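Long-range contacts in SmhA (Serratia marcescens, PDB 7A27), which serves as one component of the tripartite alpha-pore-forming toxin Smh and probably takes part in assembling its membrane pore: residues A[162-173]-A[263-271]; A[196-207]-A[228-239]. All blocks are in the same frame, centred on the assembly; numbering follows the deposited sequence.

In the fold
Contact 1 pairs helix 160-188 with the C-terminal part of helix 247-268 in the elongated helical bundle, and contact 2 is the two-stranded antiparallel hairpin 198-206/230-237, its centre about 16 Å from that of contact 1. Along the chain, helix 160-188 leads into the first strand and the second strand leads into helix 247-268, so contact 2 is nested inside the loop that contact 1 closes. The two meet at Y264: its ring touches I169 in contact 1 and packs on A203 and I233 of the hairpin, while A268 touches V205. The hairpin is thus inserted between two helices and lies on the bundle, consistent with the soluble form of the protein.

Contact 1: residues A[162-173]-A[263-271]; sequences AKQQAQTIAELN and AYRALATAN
I169 is the centre of the packing between 162-173 and 263-271, touching A263, Y264 and L267 with different branches. CD1, at the tip of a side chain extended beyond CB (chi2 169°), ends 3.6 Å from L267 CD2, the two side chains crossing at about a right angle. Halfway along, I169 CG1 rests 3.7 Å from A263 CB and also lies over one face of the Y264 ring. The CG2 branch reaches the far end of that ring, 3.8 Å from Y264 OH. Y264 starts out pointing away from 162-173, and the length of its ring brings the phenol end back. In the other direction L267 is a knob set in a hole formed by A162, Q165, A166 and I169. The helices run antiparallel, with axes 9.2 Å apart at closest and 152° between their directions, as neighbours in the elongated alpha-helical bundle of this toxin component. Helix 272-299 packs against this part, S275 touching L267, K278 touching A166 and S279 touching Y264.

The other border is looser and more polar. Q165 reaches across with an extended chain, and only its amide end comes near A266 and L267: OE1 is 3.8 Å from L267 CA and NE2 is 4.1 Å from A266 CB, and no hydrogen bond spans the two segments. T168 offers CG2 to A263, while its OG1 turns back to Q164 O at 3.0 Å; that carbonyl also accepts the backbone N of T168. Q165, T168 and A266 are all partly exposed. At the tyrosine end of the contact, N173, which also touches L260 and A282, passes Y264 with its amide plane 46° from the ring, ND2 staying 3.7 Å from Y264 OH.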
loop_
_atom_site.group_PDB
_atom_site.type_symbol
_atom_site.label_atom_id
_atom_site.label_comp_id
_atom_site.label_asym_id
_atom_site.label_seq_id
_atom_site.Cartn_x
_atom_site.Cartn_y
_atom_site.Cartn_z
ATOM N N ALA A 162 21.019 0.517 30.158
ATOM C CA ALA A 162 20.870 1.037 28.777
ATOM C C ALA A 162 20.115 0.028 27.910
ATOM O O ALA A 162 19.317 0.477 27.067
ATOM C CB ALA A 162 22.215 1.353 28.181
ATOM N N LYS A 163 20.381 -1.272 28.081
ATOM C CA LYS A 163 19.682 -2.332 27.315
ATOM C C LYS A 163 18.190 -2.260 27.622
ATOM O O LYS A 163 17.408 -2.479 26.683
ATOM C CB LYS A 163 20.188 -3.739 27.631
ATOM C CG LYS A 163 21.508 -4.115 26.978
ATOM C CD LYS A 163 21.825 -5.596 27.097
ATOM C CE LYS A 163 23.191 -5.962 26.558
ATOM N NZ LYS A 163 23.626 -7.296 27.038
ATOM N N GLN A 164 17.818 -1.969 28.876
ATOM C CA GLN A 164 16.390 -1.898 29.296
ATOM C C GLN A 164 15.764 -0.657 28.656
ATOM O O GLN A 164 14.639 -0.782 28.134
ATOM C CB GLN A 164 16.215 -1.907 30.824
ATOM C CG GLN A 164 14.767 -2.063 31.286
ATOM C CD GLN A 164 14.123 -3.359 30.844
ATOM O OE1 GLN A 164 14.511 -4.463 31.237
ATOM N NE2 GLN A 164 13.099 -3.219 30.022
ATOM N N GLN A 165 16.472 0.474 28.677
ATOM C CA GLN A 165 15.992 1.742 28.066
ATOM C C GLN A 165 15.780 1.524 26.566
ATOM O O GLN A 165 14.791 2.052 26.044
ATOM C CB GLN A 165 16.979 2.871 28.340
ATOM C CG GLN A 165 16.948 3.329 29.785
ATOM C CD GLN A 165 18.162 4.133 30.178
ATOM O OE1 GLN A 165 19.158 4.196 29.465
ATOM N NE2 GLN A 165 18.090 4.756 31.339
ATOM N N ALA A 166 16.651 0.741 25.925
ATOM C CA ALA A 166 16.600 0.423 24.482
ATOM C C ALA A 166 15.424 -0.508 24.182
ATOM O O ALA A 166 14.810 -0.334 23.108
ATOM C CB ALA A 166 17.896 -0.200 24.022
ATOM N N GLN A 167 15.167 -1.492 25.056
ATOM C CA GLN A 167 14.066 -2.474 24.878
ATOM C C GLN A 167 12.741 -1.727 25.038
ATOM O O GLN A 167 11.849 -1.959 24.219
ATOM C CB GLN A 167 14.172 -3.629 25.866
ATOM C CG GLN A 167 13.383 -4.876 25.471
ATOM C CD GLN A 167 13.034 -5.680 26.709
ATOM O OE1 GLN A 167 12.358 -5.179 27.614
ATOM N NE2 GLN A 167 13.511 -6.921 26.782
ATOM N N THR A 168 12.628 -0.847 26.038
ATOM C CA THR A 168 11.413 -0.022 26.285
ATOM C C THR A 168 11.044 0.681 24.978
ATOM O O THR A 168 9.862 0.637 24.602
ATOM C CB THR A 168 11.611 0.988 27.422
ATOM O OG1 THR A 168 11.899 0.257 28.613
ATOM C CG2 THR A 168 10.390 1.846 27.655
ATOM N N ILE A 169 12.037 1.264 24.303
ATOM C CA ILE A 169 11.867 1.982 23.006
ATOM C C ILE A 169 11.420 0.982 21.931
ATOM O O ILE A 169 10.413 1.246 21.276
ATOM C CB ILE A 169 13.162 2.733 22.639
ATOM C CG1 ILE A 169 13.346 3.946 23.556
ATOM C CG2 ILE A 169 13.187 3.126 21.169
ATOM C CD1 ILE A 169 14.697 4.595 23.455
ATOM N N ALA A 170 12.125 -0.136 21.769
ATOM C CA ALA A 170 11.820 -1.165 20.746
ATOM C C ALA A 170 10.376 -1.622 20.928
ATOM O O ALA A 170 9.675 -1.701 19.927
ATOM C CB ALA A 170 12.791 -2.321 20.837
ATOM N N GLU A 171 9.955 -1.869 22.173
ATOM C CA GLU A 171 8.601 -2.365 22.534
ATOM C C GLU A 171 7.559 -1.305 22.187
ATOM O O GLU A 171 6.526 -1.682 21.639
ATOM C CB GLU A 171 8.540 -2.809 24.000
ATOM C CG GLU A 171 9.125 -4.203 24.195
ATOM C CD GLU A 171 9.148 -4.775 25.603
ATOM O OE1 GLU A 171 9.280 -3.961 26.588
ATOM O OE2 GLU A 171 9.024 -6.048 25.711
ATOM N N LEU A 172 7.820 -0.033 22.479
ATOM C CA LEU A 172 6.880 1.082 22.185
ATOM C C LEU A 172 6.712 1.267 20.671
ATOM O O LEU A 172 5.564 1.427 20.245
ATOM C CB LEU A 172 7.375 2.356 22.875
ATOM C CG LEU A 172 7.134 2.375 24.383
ATOM C CD1 LEU A 172 7.945 3.463 25.082
ATOM C CD2 LEU A 172 5.640 2.547 24.667
ATOM N N ASN A 173 7.793 1.259 19.883
ATOM C CA ASN A 173 7.719 1.380 18.401
ATOM C C ASN A 173 6.838 0.243 17.854
ATOM O O ASN A 173 6.047 0.503 16.941
ATOM C CB ASN A 173 9.101 1.390 17.745
ATOM C CG ASN A 173 9.913 2.647 17.987
ATOM O OD1 ASN A 173 9.409 3.770 17.923
ATOM N ND2 ASN A 173 11.201 2.462 18.211
ATOM N N ALA A 263 11.125 7.887 27.030
ATOM C CA ALA A 263 12.082 6.772 26.849
ATOM C C ALA A 263 13.316 7.228 26.061
ATOM O O ALA A 263 14.416 6.730 26.409
ATOM C CB ALA A 263 11.409 5.594 26.194
ATOM N N TYR A 264 13.161 8.084 25.034
ATOM C CA TYR A 264 14.302 8.602 24.231
ATOM C C TYR A 264 15.123 9.559 25.116
ATOM O O TYR A 264 16.363 9.491 25.085
ATOM C CB TYR A 264 13.874 9.248 22.910
ATOM C CG TYR A 264 13.556 8.315 21.764
ATOM C CD1 TYR A 264 14.539 7.551 21.158
ATOM C CD2 TYR A 264 12.283 8.252 21.215
ATOM C CE1 TYR A 264 14.259 6.721 20.080
ATOM C CE2 TYR A 264 11.989 7.421 20.142
ATOM C CZ TYR A 264 12.976 6.647 19.563
ATOM O OH TYR A 264 12.645 5.825 18.516
ATOM N N ARG A 265 14.463 10.395 25.920
ATOM C CA ARG A 265 15.147 11.342 26.838
ATOM C C ARG A 265 16.079 10.531 27.751
ATOM O O ARG A 265 17.224 10.965 27.975
ATOM C CB ARG A 265 14.146 12.180 27.643
ATOM C CG ARG A 265 13.158 12.969 26.799
ATOM C CD ARG A 265 12.325 13.960 27.585
ATOM N NE ARG A 265 13.196 15.031 28.038
ATOM C CZ ARG A 265 13.682 16.031 27.269
ATOM N NH1 ARG A 265 14.457 16.970 27.801
ATOM N NH2 ARG A 265 13.393 16.101 25.973
ATOM N N ALA A 266 15.622 9.371 28.219
ATOM C CA ALA A 266 16.369 8.457 29.116
ATOM C C ALA A 266 17.599 7.859 28.415
ATOM O O ALA A 266 18.712 8.014 28.930
ATOM C CB ALA A 266 15.454 7.363 29.608
ATOM N N LEU A 267 17.408 7.190 27.282
ATOM C CA LEU A 267 18.510 6.528 26.535
ATOM C C LEU A 267 19.533 7.571 26.046
ATOM O O LEU A 267 20.740 7.250 25.991
ATOM C CB LEU A 267 17.911 5.739 25.370
ATOM C CG LEU A 267 18.918 4.988 24.502
ATOM C CD1 LEU A 267 19.767 4.044 25.344
ATOM C CD2 LEU A 267 18.230 4.220 23.372
ATOM N N ALA A 268 19.063 8.778 25.721
ATOM C CA ALA A 268 19.866 9.883 25.163
ATOM C C ALA A 268 20.928 10.380 26.151
ATOM O O ALA A 268 22.030 10.761 25.687
ATOM C CB ALA A 268 18.954 11.000 24.742
ATOM N N THR A 269 20.637 10.409 27.453
ATOM C CA THR A 269 21.590 10.933 28.479
ATOM C C THR A 269 23.001 10.400 28.181
ATOM O O THR A 269 23.916 11.218 28.102
ATOM C CB THR A 269 21.113 10.671 29.923
ATOM O OG1 THR A 269 20.798 9.284 30.075
ATOM C CG2 THR A 269 19.904 11.502 30.314
ATOM N N ALA A 270 23.148 9.095 27.942
ATOM C CA ALA A 270 24.445 8.399 27.743
ATOM C C ALA A 270 24.647 7.992 26.278
ATOM O O ALA A 270 25.786 8.093 25.821
ATOM C CB ALA A 270 24.523 7.196 28.660
ATOM N N ASN A 271 23.613 7.482 25.588
ATOM C CA ASN A 271 23.683 7.002 24.177
ATOM C C ASN A 271 22.662 7.769 23.321
ATOM O O ASN A 271 21.557 7.255 23.098
ATOM C CB ASN A 271 23.445 5.491 24.065
ATOM C CG ASN A 271 24.231 4.692 25.075
ATOM O OD1 ASN A 271 24.035 4.845 26.279
ATOM N ND2 ASN A 271 25.092 3.817 24.587
#

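Contact 2: residues A[196-207]-A[228-239]; sequences QLGQSIVAAVPL and QASYMISGIQAI
The carbonyl oxygen of I233 receives two groups from the opposite strand: V202 N donates a nearly straight hydrogen bond (2.9 Å, 167° at the hydrogen), and I201 CA makes a weaker CA-H...O contact. The register slips by one residue between I201 and A203, a beta bulge, so I233 accepts from V202 but gives its own N-H to A203 O (3.1 Å). Regular antiparallel pairing resumes in both directions, with two-way bonds joining G198 to Q237, S200 to G235 and V205 to Y231. A side-chain bond adds to this ladder: S200 OG, lying between its backbone N and carbonyl carbon (chi1 72°), donates to Q237 OE1 at 2.9 Å from above the amide carbonyl plane.

The strands form a twisted antiparallel two-stranded hairpin, probably the counterpart of the ClyA-family beta-tongue, laid along the helical bundle. A203, V205, Y231 and I233 share one face; I233 CD1 lies 3.9 Å from both A203 CB and V205 CG2, and helices 247-268 and 272-299 cover them through Y264, S275 and S279. L197 CD1 meets I236 CG2 at 3.9 Å against helix 14-37. On the opposite face A204 and M232 are partly exposed: M232 bends so that SD sits 3.9 Å from A204 CB and CE reaches CG2 of the exposed I201. Between two buried residues, a water joins Q199 OE1 to S234 OG, while Q199 NE2 bonds to L362 O and S37 OG. At the far end Q196 packs its CG on I239, its side chain about 5 Å from that of N359, a calcium-binding residue without metal in this chain.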
loop_
_atom_site.group_PDB
_atom_site.type_symbol
_atom_site.label_atom_id
_atom_site.label_comp_id
_atom_site.label_asym_id
_atom_site.label_seq_id
_atom_site.Cartn_x
_atom_site.Cartn_y
_atom_site.Cartn_z
ATOM N N GLN A 196 -6.929 9.587 4.747
ATOM C CA GLN A 196 -6.060 10.706 5.161
ATOM C C GLN A 196 -5.373 10.267 6.470
ATOM O O GLN A 196 -6.057 9.791 7.387
ATOM C CB GLN A 196 -6.933 11.954 5.316
ATOM C CG GLN A 196 -6.167 13.270 5.474
ATOM C CD GLN A 196 -5.776 13.969 4.189
ATOM O OE1 GLN A 196 -5.106 13.420 3.301
ATOM N NE2 GLN A 196 -6.162 15.238 4.120
ATOM N N LEU A 197 -4.051 10.412 6.534
ATOM C CA LEU A 197 -3.237 10.283 7.772
ATOM C C LEU A 197 -2.401 11.554 7.902
ATOM O O LEU A 197 -2.042 12.111 6.869
ATOM C CB LEU A 197 -2.351 9.040 7.670
ATOM C CG LEU A 197 -3.043 7.692 7.883
ATOM C CD1 LEU A 197 -2.024 6.563 7.900
ATOM C CD2 LEU A 197 -3.863 7.703 9.161
ATOM N N GLY A 198 -2.134 12.021 9.113
ATOM C CA GLY A 198 -1.347 13.246 9.348
ATOM C C GLY A 198 0.023 12.914 9.904
ATOM O O GLY A 198 0.408 11.738 9.846
ATOM N N GLN A 199 0.721 13.922 10.433
ATOM C CA GLN A 199 2.050 13.776 11.079
ATOM C C GLN A 199 2.280 14.947 12.028
ATOM O O GLN A 199 1.598 15.982 11.882
ATOM C CB GLN A 199 3.162 13.739 10.034
ATOM C CG GLN A 199 3.270 14.978 9.153
ATOM C CD GLN A 199 4.566 14.976 8.366
ATOM O OE1 GLN A 199 5.660 14.905 8.933
ATOM N NE2 GLN A 199 4.455 15.045 7.047
ATOM N N SER A 200 3.204 14.783 12.971
ATOM C CA SER A 200 3.620 15.823 13.950
ATOM C C SER A 200 4.906 15.358 14.630
ATOM O O SER A 200 5.254 14.145 14.494
ATOM C CB SER A 200 2.544 16.104 14.963
ATOM O OG SER A 200 2.404 15.036 15.891
ATOM N N ILE A 201 5.613 16.261 15.295
ATOM C CA ILE A 201 6.790 15.862 16.111
ATOM C C ILE A 201 6.205 15.140 17.337
ATOM O O ILE A 201 5.199 15.645 17.888
ATOM C CB ILE A 201 7.659 17.074 16.489
ATOM C CG1 ILE A 201 8.040 17.929 15.270
ATOM C CG2 ILE A 201 8.860 16.621 17.330
ATOM C CD1 ILE A 201 8.724 17.178 14.163
ATOM N N VAL A 202 6.741 13.971 17.704
ATOM C CA VAL A 202 6.196 13.132 18.815
ATOM C C VAL A 202 7.237 12.940 19.922
ATOM O O VAL A 202 6.839 12.682 21.075
ATOM C CB VAL A 202 5.726 11.779 18.264
ATOM C CG1 VAL A 202 4.585 11.955 17.277
ATOM C CG2 VAL A 202 6.866 10.999 17.628
ATOM N N ALA A 203 8.516 13.055 19.573
ATOM C CA ALA A 203 9.664 12.844 20.477
ATOM C C ALA A 203 10.865 13.657 20.008
ATOM O O ALA A 203 10.806 14.254 18.920
ATOM C CB ALA A 203 9.998 11.375 20.517
ATOM N N ALA A 204 11.929 13.654 20.798
ATOM C CA ALA A 204 13.159 14.418 20.527
ATOM C C ALA A 204 14.339 13.756 21.231
ATOM O O ALA A 204 14.111 13.098 22.263
ATOM C CB ALA A 204 12.951 15.822 21.000
ATOM N N VAL A 205 15.536 13.935 20.677
ATOM C CA VAL A 205 16.806 13.356 21.197
ATOM C C VAL A 205 17.793 14.489 21.442
ATOM O O VAL A 205 18.389 14.981 20.494
ATOM C CB VAL A 205 17.398 12.324 20.217
ATOM C CG1 VAL A 205 18.646 11.636 20.787
ATOM C CG2 VAL A 205 16.368 11.283 19.801
ATOM N N PRO A 206 17.970 14.965 22.694
ATOM C CA PRO A 206 19.042 15.915 23.005
ATOM C C PRO A 206 20.411 15.354 22.578
ATOM O O PRO A 206 20.635 14.187 22.822
ATOM C CB PRO A 206 18.978 16.049 24.535
ATOM C CG PRO A 206 17.545 15.669 24.892
ATOM C CD PRO A 206 17.119 14.654 23.848
ATOM N N LEU A 207 21.272 16.178 21.963
ATOM C CA LEU A 207 22.627 15.809 21.468
ATOM C C LEU A 207 23.692 16.552 22.304
ATOM O O LEU A 207 23.549 17.766 22.459
ATOM C CB LEU A 207 22.662 16.158 19.972
ATOM C CG LEU A 207 21.581 15.493 19.097
ATOM C CD1 LEU A 207 21.640 15.934 17.647
ATOM C CD2 LEU A 207 21.671 13.978 19.141
ATOM N N GLN A 228 23.124 20.940 16.160
ATOM C CA GLN A 228 21.712 20.470 16.118
ATOM C C GLN A 228 21.356 20.224 17.597
ATOM O O GLN A 228 21.708 19.144 18.123
ATOM C CB GLN A 228 21.579 19.218 15.232
ATOM C CG GLN A 228 20.169 18.899 14.723
ATOM C CD GLN A 228 20.096 17.601 13.926
ATOM O OE1 GLN A 228 21.063 16.853 13.821
ATOM N NE2 GLN A 228 18.945 17.345 13.328
ATOM N N ALA A 229 20.817 21.237 18.287
ATOM C CA ALA A 229 20.381 21.155 19.702
ATOM C C ALA A 229 19.682 19.805 19.931
ATOM O O ALA A 229 20.014 19.122 20.925
ATOM C CB ALA A 229 19.473 22.312 20.034
ATOM N N SER A 230 18.783 19.392 19.026
ATOM C CA SER A 230 18.054 18.105 19.151
ATOM C C SER A 230 17.528 17.568 17.817
ATOM O O SER A 230 17.062 18.336 16.978
ATOM C CB SER A 230 16.945 18.237 20.146
ATOM O OG SER A 230 15.907 19.063 19.641
ATOM N N TYR A 231 17.558 16.240 17.695
ATOM C CA TYR A 231 17.014 15.471 16.544
ATOM C C TYR A 231 15.505 15.284 16.771
ATOM O O TYR A 231 15.138 14.538 17.710
ATOM C CB TYR A 231 17.783 14.152 16.395
ATOM C CG TYR A 231 17.298 13.285 15.266
ATOM C CD1 TYR A 231 17.775 13.447 13.980
ATOM C CD2 TYR A 231 16.328 12.325 15.471
ATOM C CE1 TYR A 231 17.291 12.685 12.929
ATOM C CE2 TYR A 231 15.855 11.534 14.436
ATOM C CZ TYR A 231 16.318 11.730 13.151
ATOM O OH TYR A 231 15.853 10.955 12.125
ATOM N N MET A 232 14.668 15.954 15.966
ATOM C CA MET A 232 13.181 15.924 16.097
ATOM C C MET A 232 12.585 14.732 15.344
ATOM O O MET A 232 12.769 14.649 14.113
ATOM C CB MET A 232 12.549 17.223 15.589
ATOM C CG MET A 232 13.096 18.440 16.315
ATOM S SD MET A 232 12.599 18.428 18.072
ATOM C CE MET A 232 11.240 19.601 17.965
ATOM N N ILE A 233 11.838 13.887 16.062
ATOM C CA ILE A 233 11.233 12.622 15.546
ATOM C C ILE A 233 9.791 12.872 15.107
ATOM O O ILE A 233 8.954 13.287 15.940
ATOM C CB ILE A 233 11.306 11.514 16.602
ATOM C CG1 ILE A 233 12.761 11.258 17.018
ATOM C CG2 ILE A 233 10.613 10.256 16.112
ATOM C CD1 ILE A 233 12.952 10.366 18.226
ATOM N N SER A 234 9.525 12.623 13.827
ATOM C CA SER A 234 8.194 12.765 13.192
ATOM C C SER A 234 7.471 11.422 13.319
ATOM O O SER A 234 8.138 10.364 13.215
ATOM C CB SER A 234 8.310 13.227 11.750
ATOM O OG SER A 234 9.045 14.453 11.647
ATOM N N GLY A 235 6.170 11.460 13.587
ATOM C CA GLY A 235 5.342 10.251 13.698
ATOM C C GLY A 235 3.997 10.467 13.039
ATOM O O GLY A 235 3.533 11.642 13.022
ATOM N N ILE A 236 3.405 9.391 12.505
ATOM C CA ILE A 236 2.042 9.411 11.892
ATOM C C ILE A 236 1.056 9.806 12.993
ATOM O O ILE A 236 1.338 9.478 14.171
ATOM C CB ILE A 236 1.637 8.048 11.296
ATOM C CG1 ILE A 236 2.621 7.542 10.237
ATOM C CG2 ILE A 236 0.220 8.110 10.750
ATOM C CD1 ILE A 236 2.740 8.417 9.025
ATOM N N GLN A 237 -0.048 10.466 12.628
ATOM C CA GLN A 237 -1.130 10.845 13.564
ATOM C C GLN A 237 -2.463 10.682 12.835
ATOM O O GLN A 237 -2.480 10.704 11.603
ATOM C CB GLN A 237 -0.958 12.283 14.021
ATOM C CG GLN A 237 -1.225 12.452 15.511
ATOM C CD GLN A 237 -0.053 12.083 16.390
ATOM O OE1 GLN A 237 1.114 12.393 16.112
ATOM N NE2 GLN A 237 -0.404 11.608 17.577
ATOM N N ALA A 238 -3.545 10.471 13.572
ATOM C CA ALA A 238 -4.892 10.410 12.979
ATOM C C ALA A 238 -5.276 11.853 12.673
ATOM O O ALA A 238 -4.744 12.751 13.371
ATOM C CB ALA A 238 -5.858 9.750 13.928
ATOM N N ILE A 239 -6.141 12.077 11.684
ATOM C CA ILE A 239 -6.607 13.449 11.332
ATOM C C ILE A 239 -7.480 14.038 12.444
ATOM O O ILE A 239 -7.256 15.224 12.744
ATOM C CB ILE A 239 -7.259 13.461 9.944
ATOM C CG1 ILE A 239 -6.185 13.193 8.896
ATOM C CG2 ILE A 239 -7.989 14.759 9.643
ATOM C CD1 ILE A 239 -5.104 14.250 8.792
HETATM O O HOH W 1 6.265 15.734 11.257
#